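Local atomic coordinates of GH127 beta-L-arabinofuranoside (Geobacillus stearothermophilus, PDB entry 4QK0), a protein that probably hydrolyses beta-L-arabinofuranosidic linkages, acting as a family 127 glycoside hydrolase that releases L-arabinose units from arabinose-containing glycans. Residues A[381-386]-A[628-633]; A[304-309]-A[642-647]. All coordinates share one frame; numbering follows the deposited sequence.

Interaction 1. Residues A[381-386]-A[628-633]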
ATOM      1  N   TYR A 381      -4.385 -13.630  11.224  1.00 28.00           N
ATOM      2  CA  TYR A 381      -4.539 -14.124   9.875  1.00 28.86           C
ATOM      3  C   TYR A 381      -3.283 -13.671   9.109  1.00 27.67           C
ATOM      4  O   TYR A 381      -2.581 -14.471   8.549  1.00 27.14           O
ATOM      5  CB  TYR A 381      -5.827 -13.573   9.325  1.00 35.09           C
ATOM      6  CG  TYR A 381      -6.444 -14.356   8.207  1.00 43.69           C
ATOM      7  CD1 TYR A 381      -6.059 -14.113   6.901  1.00 50.01           C
ATOM      8  CD2 TYR A 381      -7.444 -15.292   8.441  1.00 52.06           C
ATOM      9  CE1 TYR A 381      -6.613 -14.799   5.834  1.00 57.96           C
ATOM     10  CE2 TYR A 381      -8.023 -15.975   7.374  1.00 61.62           C
ATOM     11  CZ  TYR A 381      -7.589 -15.730   6.064  1.00 64.60           C
ATOM     12  OH  TYR A 381      -8.097 -16.374   4.946  1.00 67.49           O
ATOM     13  N   VAL A 382      -2.938 -12.397   9.237  1.00 25.81           N
ATOM     14  CA  VAL A 382      -1.827 -11.739   8.538  1.00 23.95           C
ATOM     15  C   VAL A 382      -0.650 -11.551   9.430  1.00 22.62           C
ATOM     16  O   VAL A 382      -0.816 -11.168  10.585  1.00 21.94           O
ATOM     17  CB  VAL A 382      -2.316 -10.356   8.090  1.00 24.54           C
ATOM     18  CG1 VAL A 382      -1.194  -9.432   7.752  1.00 22.62           C
ATOM     19  CG2 VAL A 382      -3.308 -10.518   6.954  1.00 22.41           C
ATOM     20  N   ASN A 383       0.556 -11.834   8.926  1.00 20.48           N
ATOM     21  CA  ASN A 383       1.750 -11.753   9.741  1.00 21.64           C
ATOM     22  C   ASN A 383       2.740 -10.729   9.193  1.00 24.62           C
ATOM     23  O   ASN A 383       3.653 -11.067   8.411  1.00 25.58           O
ATOM     24  CB  ASN A 383       2.477 -13.085   9.851  1.00 22.57           C
ATOM     25  CG  ASN A 383       1.636 -14.114  10.529  1.00 22.65           C
ATOM     26  OD1 ASN A 383       0.830 -14.762   9.873  1.00 24.00           O
ATOM     27  ND2 ASN A 383       1.719 -14.180  11.852  1.00 19.92           N
ATOM     28  N   PRO A 384       2.623  -9.488   9.644  1.00 23.69           N
ATOM     29  CA  PRO A 384       3.419  -8.421   9.054  1.00 23.62           C
ATOM     30  C   PRO A 384       4.822  -8.447   9.590  1.00 23.24           C
ATOM     31  O   PRO A 384       5.081  -9.057  10.611  1.00 24.28           O
ATOM     32  CB  PRO A 384       2.671  -7.180   9.501  1.00 26.05           C
ATOM     33  CG  PRO A 384       2.132  -7.562  10.841  1.00 26.11           C
ATOM     34  CD  PRO A 384       1.745  -9.001  10.719  1.00 25.73           C
ATOM     35  N   LEU A 385       5.745  -7.815   8.873  1.00 22.36           N
ATOM     36  CA  LEU A 385       7.105  -7.661   9.345  1.00 21.39           C
ATOM     37  C   LEU A 385       7.411  -6.276   9.835  1.00 20.73           C
ATOM     38  O   LEU A 385       8.533  -5.982  10.316  1.00 19.21           O
ATOM     39  CB  LEU A 385       8.096  -8.057   8.242  1.00 22.13           C
ATOM     40  CG  LEU A 385       8.252  -9.572   8.106  1.00 21.72           C
ATOM     41  CD1 LEU A 385       7.057 -10.198   7.386  1.00 23.63           C
ATOM     42  CD2 LEU A 385       9.544  -9.775   7.344  1.00 22.00           C
ATOM     43  N   GLU A 386       6.408  -5.416   9.761  1.00 23.89           N
ATOM     44  CA  GLU A 386       6.551  -4.028  10.241  1.00 26.64           C
ATOM     45  C   GLU A 386       5.188  -3.490  10.588  1.00 25.49           C
ATOM     46  O   GLU A 386       4.265  -3.548   9.784  1.00 29.30           O
ATOM     47  CB  GLU A 386       7.192  -3.156   9.196  1.00 28.51           C
ATOM     48  CG  GLU A 386       7.221  -1.673   9.562  1.00 35.02           C
ATOM     49  CD  GLU A 386       8.018  -0.866   8.554  1.00 38.84           C
ATOM     50  OE1 GLU A 386       9.217  -1.081   8.469  1.00 48.45           O
ATOM     51  OE2 GLU A 386       7.430  -0.072   7.786  1.00 46.44           O
ATOM     52  N   ILE A 628      13.488  -9.365  20.610  1.00 24.74           N
ATOM     53  CA  ILE A 628      12.914 -10.633  20.985  1.00 26.04           C
ATOM     54  C   ILE A 628      12.536 -11.456  19.724  1.00 28.40           C
ATOM     55  O   ILE A 628      12.549 -10.923  18.615  1.00 29.22           O
ATOM     56  CB  ILE A 628      11.634 -10.434  21.832  1.00 26.58           C
ATOM     57  CG1 ILE A 628      10.612  -9.559  21.089  1.00 26.52           C
ATOM     58  CG2 ILE A 628      11.986  -9.777  23.170  1.00 28.89           C
ATOM     59  CD1 ILE A 628       9.243 -10.134  21.045  1.00 26.60           C
ATOM     60  N   PRO A 629      12.208 -12.759  19.899  1.00 28.48           N
ATOM     61  CA  PRO A 629      11.870 -13.572  18.765  1.00 26.32           C
ATOM     62  C   PRO A 629      10.624 -13.093  18.085  1.00 23.61           C
ATOM     63  O   PRO A 629       9.636 -12.768  18.760  1.00 24.69           O
ATOM     64  CB  PRO A 629      11.613 -14.967  19.406  1.00 26.77           C
ATOM     65  CG  PRO A 629      12.521 -15.009  20.558  1.00 26.08           C
ATOM     66  CD  PRO A 629      12.452 -13.600  21.101  1.00 28.25           C
ATOM     67  N   TYR A 630      10.640 -13.111  16.762  1.00 21.29           N
ATOM     68  CA  TYR A 630       9.516 -12.655  15.973  1.00 21.13           C
ATOM     69  C   TYR A 630       8.240 -13.325  16.371  1.00 20.28           C
ATOM     70  O   TYR A 630       7.224 -12.644  16.556  1.00 19.33           O
ATOM     71  CB  TYR A 630       9.771 -12.849  14.468  1.00 20.51           C
ATOM     72  CG  TYR A 630       8.567 -12.513  13.634  1.00 19.58           C
ATOM     73  CD1 TYR A 630       8.283 -11.211  13.278  1.00 19.06           C
ATOM     74  CD2 TYR A 630       7.734 -13.511  13.155  1.00 19.05           C
ATOM     75  CE1 TYR A 630       7.151 -10.924  12.514  1.00 20.12           C
ATOM     76  CE2 TYR A 630       6.645 -13.211  12.362  1.00 20.42           C
ATOM     77  CZ  TYR A 630       6.343 -11.915  12.070  1.00 18.06           C
ATOM     78  OH  TYR A 630       5.251 -11.667  11.305  1.00 21.85           O
ATOM     79  N   TYR A 631       8.280 -14.653  16.539  1.00 20.66           N
ATOM     80  CA  TYR A 631       7.039 -15.398  16.839  1.00 20.42           C
ATOM     81  C   TYR A 631       6.375 -14.896  18.088  1.00 19.78           C
ATOM     82  O   TYR A 631       5.123 -15.010  18.229  1.00 21.95           O
ATOM     83  CB  TYR A 631       7.269 -16.953  16.962  1.00 20.33           C
ATOM     84  CG  TYR A 631       7.972 -17.380  18.197  1.00 17.64           C
ATOM     85  CD1 TYR A 631       7.297 -17.406  19.434  1.00 17.77           C
ATOM     86  CD2 TYR A 631       9.314 -17.680  18.186  1.00 17.31           C
ATOM     87  CE1 TYR A 631       7.970 -17.753  20.618  1.00 18.06           C
ATOM     88  CE2 TYR A 631       9.984 -18.034  19.352  1.00 19.37           C
ATOM     89  CZ  TYR A 631       9.279 -18.075  20.591  1.00 19.41           C
ATOM     90  OH  TYR A 631       9.949 -18.438  21.759  1.00 23.63           O
ATOM     91  N   ALA A 632       7.185 -14.372  19.020  1.00 19.93           N
ATOM     92  CA  ALA A 632       6.656 -13.925  20.330  1.00 22.73           C
ATOM     93  C   ALA A 632       6.194 -12.477  20.416  1.00 24.88           C
ATOM     94  O   ALA A 632       5.851 -12.010  21.502  1.00 25.62           O
ATOM     95  CB  ALA A 632       7.686 -14.158  21.400  1.00 22.96           C
ATOM     96  N   TRP A 633       6.177 -11.762  19.299  1.00 24.86           N
ATOM     97  CA  TRP A 633       5.751 -10.363  19.316  1.00 26.10           C
ATOM     98  C   TRP A 633       4.263 -10.296  19.600  1.00 24.09           C
ATOM     99  O   TRP A 633       3.543 -11.292  19.471  1.00 29.67           O
ATOM    100  CB  TRP A 633       6.169  -9.646  17.983  1.00 24.85           C
ATOM    101  CG  TRP A 633       5.139  -9.641  16.891  1.00 22.69           C
ATOM    102  CD1 TRP A 633       4.884 -10.622  16.011  1.00 20.81           C
ATOM    103  CD2 TRP A 633       4.235  -8.571  16.579  1.00 24.28           C
ATOM    104  NE1 TRP A 633       3.840 -10.277  15.217  1.00 20.57           N
ATOM    105  CE2 TRP A 633       3.437  -9.005  15.523  1.00 21.64           C
ATOM    106  CE3 TRP A 633       4.006  -7.288  17.137  1.00 24.97           C
ATOM    107  CZ2 TRP A 633       2.435  -8.213  14.965  1.00 23.51           C
ATOM    108  CZ3 TRP A 633       3.015  -6.510  16.604  1.00 24.76           C
ATOM    109  CH2 TRP A 633       2.245  -6.961  15.505  1.00 25.09           C
TER
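Tyr630 pushes the phenol end of its side chain against Asn383 CB and the Pro384 carbonyl. With CG anti to the backbone N (chi1 174°), the ring extends from the short 3-10 segment 630-632, just after strand 620-629 of the C-terminal domain, straight into the catalytic-domain loop that leads to strand 386-387. Its OH donates to Pro384 O at 2.7 Å. The hydroxyl comes in above the carbonyl plane, 42° out of it, with a C=O...donor angle of 135°, so it does not sit on a lone pair, although Pro384 O itself lies near the plane of the tyrosine ring. The same hydroxyl oxygen rests 3.4 Å from Asn383 CB.

Trp633 completes the contact: its CZ2 lies 4.2 Å from Pro384 CG, the proline and indole side chains crossing at about a right angle. The two aromatics also touch each other, Trp633 CD1 standing 4.2 Å above one face of the Tyr630 ring, offset toward its rim. Trp633 N bonds back to Tyr630 O at 3.1 Å, which closes the turn and brings both rings to the same loop. Arg404 makes a cation-pi contact with the indole and a hydrogen bond to Trp633 O. A phenylalanine in place of Tyr630 would probably leave Pro384 O without its phenol donor. The chemistry thus pairs one short hydrogen bond, reached from above the carbonyl plane, with apolar contacts: a buried carbonyl is satisfied by a phenol, and the ring of the same proline is met by an indole.

Interaction 2. Residues A[304-309]-A[642-647]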
HETATM    1  N   MSE A 304       9.792 -14.942  -0.814  1.00 17.01           N
HETATM    2  CA  MSE A 304       9.594 -15.380   0.527  1.00 18.11           C
HETATM    3  C   MSE A 304      10.187 -14.398   1.498  1.00 16.50           C
HETATM    4  O   MSE A 304      11.295 -13.945   1.303  1.00 15.84           O
HETATM    5  CB  MSE A 304      10.295 -16.733   0.745  1.00 18.33           C
HETATM    6  CG  MSE A 304      10.037 -17.284   2.106  1.00 19.81           C
HETATM    7 SE   MSE A 304      11.034 -18.972   2.495  1.00 21.65          SE
HETATM    8  CE  MSE A 304      12.817 -18.294   2.578  1.00 18.66           C
ATOM      9  N   TYR A 305       9.459 -14.124   2.596  1.00 16.88           N
ATOM     10  CA  TYR A 305       9.942 -13.236   3.663  1.00 17.32           C
ATOM     11  C   TYR A 305      10.914 -13.959   4.565  1.00 18.94           C
ATOM     12  O   TYR A 305      10.879 -15.173   4.698  1.00 22.51           O
ATOM     13  CB  TYR A 305       8.735 -12.720   4.473  1.00 19.05           C
ATOM     14  CG  TYR A 305       7.856 -11.685   3.710  1.00 17.97           C
ATOM     15  CD1 TYR A 305       8.204 -10.350   3.689  1.00 17.52           C
ATOM     16  CD2 TYR A 305       6.718 -12.064   3.064  1.00 16.75           C
ATOM     17  CE1 TYR A 305       7.435  -9.413   3.019  1.00 16.78           C
ATOM     18  CE2 TYR A 305       5.953 -11.139   2.383  1.00 19.22           C
ATOM     19  CZ  TYR A 305       6.313  -9.784   2.389  1.00 18.45           C
ATOM     20  OH  TYR A 305       5.545  -8.857   1.660  1.00 18.14           O
ATOM     21  N   ILE A 306      11.700 -13.214   5.305  1.00 21.07           N
ATOM     22  CA  ILE A 306      12.691 -13.816   6.127  1.00 21.16           C
ATOM     23  C   ILE A 306      12.058 -14.696   7.239  1.00 21.62           C
ATOM     24  O   ILE A 306      12.708 -15.572   7.753  1.00 24.57           O
ATOM     25  CB  ILE A 306      13.653 -12.774   6.704  1.00 22.08           C
ATOM     26  CG1 ILE A 306      14.874 -13.436   7.327  1.00 20.67           C
ATOM     27  CG2 ILE A 306      12.928 -11.881   7.700  1.00 22.93           C
ATOM     28  CD1 ILE A 306      15.936 -12.483   7.831  1.00 23.22           C
ATOM     29  N   THR A 307      10.809 -14.443   7.558  1.00 21.78           N
ATOM     30  CA  THR A 307      10.056 -15.188   8.523  1.00 23.22           C
ATOM     31  C   THR A 307       9.472 -16.517   7.982  1.00 23.33           C
ATOM     32  O   THR A 307       8.825 -17.257   8.730  1.00 25.17           O
ATOM     33  CB  THR A 307       8.850 -14.350   8.981  1.00 24.21           C
ATOM     34  OG1 THR A 307       8.115 -13.918   7.835  1.00 21.40           O
ATOM     35  CG2 THR A 307       9.319 -13.150   9.757  1.00 25.66           C
ATOM     36  N   GLY A 308       9.665 -16.802   6.702  1.00 20.86           N
ATOM     37  CA  GLY A 308       8.978 -17.912   6.077  1.00 20.41           C
ATOM     38  C   GLY A 308       7.586 -17.532   5.604  1.00 20.57           C
ATOM     39  O   GLY A 308       6.879 -18.330   5.053  1.00 21.49           O
ATOM     40  N   GLY A 309       7.222 -16.263   5.709  1.00 22.58           N
ATOM     41  CA  GLY A 309       5.963 -15.804   5.146  1.00 20.16           C
ATOM     42  C   GLY A 309       5.973 -15.771   3.644  1.00 19.61           C
ATOM     43  O   GLY A 309       7.000 -15.511   3.033  1.00 19.79           O
ATOM     44  N   VAL A 642       9.221  -3.950  14.347  1.00 23.94           N
ATOM     45  CA  VAL A 642       9.924  -4.118  13.102  1.00 23.13           C
ATOM     46  C   VAL A 642      10.872  -5.261  13.171  1.00 22.56           C
ATOM     47  O   VAL A 642      11.442  -5.507  14.198  1.00 21.09           O
ATOM     48  CB  VAL A 642      10.762  -2.892  12.652  1.00 24.69           C
ATOM     49  CG1 VAL A 642       9.858  -1.739  12.297  1.00 30.06           C
ATOM     50  CG2 VAL A 642      11.719  -2.431  13.718  1.00 24.39           C
ATOM     51  N   VAL A 643      11.077  -5.895  12.008  1.00 21.92           N
ATOM     52  CA  VAL A 643      12.101  -6.912  11.812  1.00 21.13           C
ATOM     53  C   VAL A 643      13.291  -6.287  11.114  1.00 20.54           C
ATOM     54  O   VAL A 643      14.426  -6.409  11.575  1.00 18.05           O
ATOM     55  CB  VAL A 643      11.590  -8.090  10.942  1.00 22.38           C
ATOM     56  CG1 VAL A 643      12.721  -9.034  10.506  1.00 21.80           C
ATOM     57  CG2 VAL A 643      10.552  -8.874  11.704  1.00 24.87           C
ATOM     58  N   TRP A 644      13.032  -5.613   9.994  1.00 20.81           N
ATOM     59  CA  TRP A 644      14.104  -5.047   9.258  1.00 22.50           C
ATOM     60  C   TRP A 644      14.398  -3.663   9.825  1.00 24.44           C
ATOM     61  O   TRP A 644      13.614  -2.730   9.663  1.00 28.59           O
ATOM     62  CB  TRP A 644      13.756  -5.006   7.774  1.00 21.53           C
ATOM     63  CG  TRP A 644      13.764  -6.344   7.197  1.00 22.23           C
ATOM     64  CD1 TRP A 644      12.694  -7.175   7.009  1.00 21.42           C
ATOM     65  CD2 TRP A 644      14.901  -7.033   6.698  1.00 21.89           C
ATOM     66  NE1 TRP A 644      13.106  -8.341   6.473  1.00 24.08           N
ATOM     67  CE2 TRP A 644      14.461  -8.270   6.242  1.00 22.71           C
ATOM     68  CE3 TRP A 644      16.255  -6.712   6.585  1.00 23.13           C
ATOM     69  CZ2 TRP A 644      15.321  -9.212   5.686  1.00 23.48           C
ATOM     70  CZ3 TRP A 644      17.099  -7.622   6.012  1.00 25.19           C
ATOM     71  CH2 TRP A 644      16.628  -8.887   5.592  1.00 23.90           C
ATOM     72  N   VAL A 645      15.550  -3.510  10.428  1.00 26.76           N
ATOM     73  CA  VAL A 645      15.921  -2.233  11.024  1.00 28.16           C
ATOM     74  C   VAL A 645      16.935  -1.477  10.167  1.00 27.51           C
ATOM     75  O   VAL A 645      17.801  -2.086   9.535  1.00 23.80           O
ATOM     76  CB  VAL A 645      16.242  -2.348  12.559  1.00 31.43           C
ATOM     77  CG1 VAL A 645      16.157  -3.743  13.106  1.00 33.48           C
ATOM     78  CG2 VAL A 645      17.514  -1.677  12.992  1.00 31.13           C
ATOM     79  N   ASN A 646      16.778  -0.169  10.110  1.00 26.57           N
ATOM     80  CA  ASN A 646      17.718   0.689   9.450  1.00 27.15           C
ATOM     81  C   ASN A 646      19.118   0.569   9.967  1.00 28.67           C
ATOM     82  O   ASN A 646      19.343   0.502  11.126  1.00 28.82           O
ATOM     83  CB  ASN A 646      17.296   2.146   9.506  1.00 27.31           C
ATOM     84  CG  ASN A 646      16.112   2.432   8.680  1.00 23.10           C
ATOM     85  OD1 ASN A 646      15.129   2.830   9.183  1.00 32.67           O
ATOM     86  ND2 ASN A 646      16.209   2.230   7.426  1.00 21.72           N
ATOM     87  N   GLU A 647      20.045   0.552   9.050  1.00 29.74           N
ATOM     88  CA  GLU A 647      21.422   0.347   9.349  1.00 39.75           C
ATOM     89  C   GLU A 647      22.211   1.642   9.380  1.00 40.06           C
ATOM     90  O   GLU A 647      21.972   2.535   8.630  1.00 41.11           O
ATOM     91  CB  GLU A 647      21.987  -0.662   8.348  1.00 20.00           C
ATOM     92  CG  GLU A 647      23.411  -1.103   8.525  1.00 20.00           C
ATOM     93  CD  GLU A 647      23.702  -2.519   8.026  1.00 20.00           C
ATOM     94  OE1 GLU A 647      23.626  -2.781   6.825  1.00 20.00           O
ATOM     95  OE2 GLU A 647      24.042  -3.371   8.845  1.00 20.00           O
TER
HETATM   96  O   HOH W   1      11.817 -10.324   4.345  1.00 16.11           O
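Ile306 meets both Val643 and Trp644, and the backbone of 304-309 folds so as to present it. At the start, Met304, a selenomethionine in this crystal, gives its carbonyl oxygen to Tyr613 OH of the second subunit. Tyr305 begins a type I beta turn that runs to Gly308: its O accepts from Gly308 N at 2.9 Å. Its OH is fixed by Pro326 O.

Ile306 comes next and bears the contact. With CG1 anti to the backbone N (chi1 -168°), the chain reaches the six-membered ring of the indole, CD1 lying 4.0 Å from Trp644 CZ2. The CG2 branch faces both partners, 3.8 Å from Trp644 NE1 and 4.0 Å from Val643 CG1. Ile306 crosses both side chains at a slant. Beside this apolar contact a water accepts from Ile306 N at 3.0 Å and from Trp644 NE1 at 3.2 Å, so two buried N-H groups share one acceptor. Ile306 O bonds to Arg362, and the side chain also packs on Tyr613 of the second subunit.

Thr307 OG1 accepts from Gly309 N at 3.3 Å. At Gly308 the backbone takes left-handed angles (phi 84°), where a CB would press on the carbonyl oxygen of Thr307. Gly309 O accepts from Tyr305 N, drawing together the chain on the two sides of the turn. This is a type I beta turn with an overlapping ST turn at a domain interface, Ile306 buried at its second position: the helical catalytic domain of GH127 enzymes meets the last strand, 641-647, of their C-terminal beta domain.

Interactions 1 and 2 lie with centres about 10 Å apart, on the same side of the chain's centre, and both join a loop of the catalytic region to the C-terminal beta domain. Along the chain the order is 304-309, 381-386, 628-633, 642-647, so interaction 1 is nested inside the loop closed by interaction 2. Strands 620-629 and 641-647, consecutive in the chain, belong to one mixed sheet, which strand 386-387 also joins. The two contacts touch directly: Leu385 O lies 3.1 Å from Val643 N, probably hydrogen-bonded, and Tyr630 CE2 packs 3.7 Å from Thr307 CG2. Together they form one continuous buried interdomain seam.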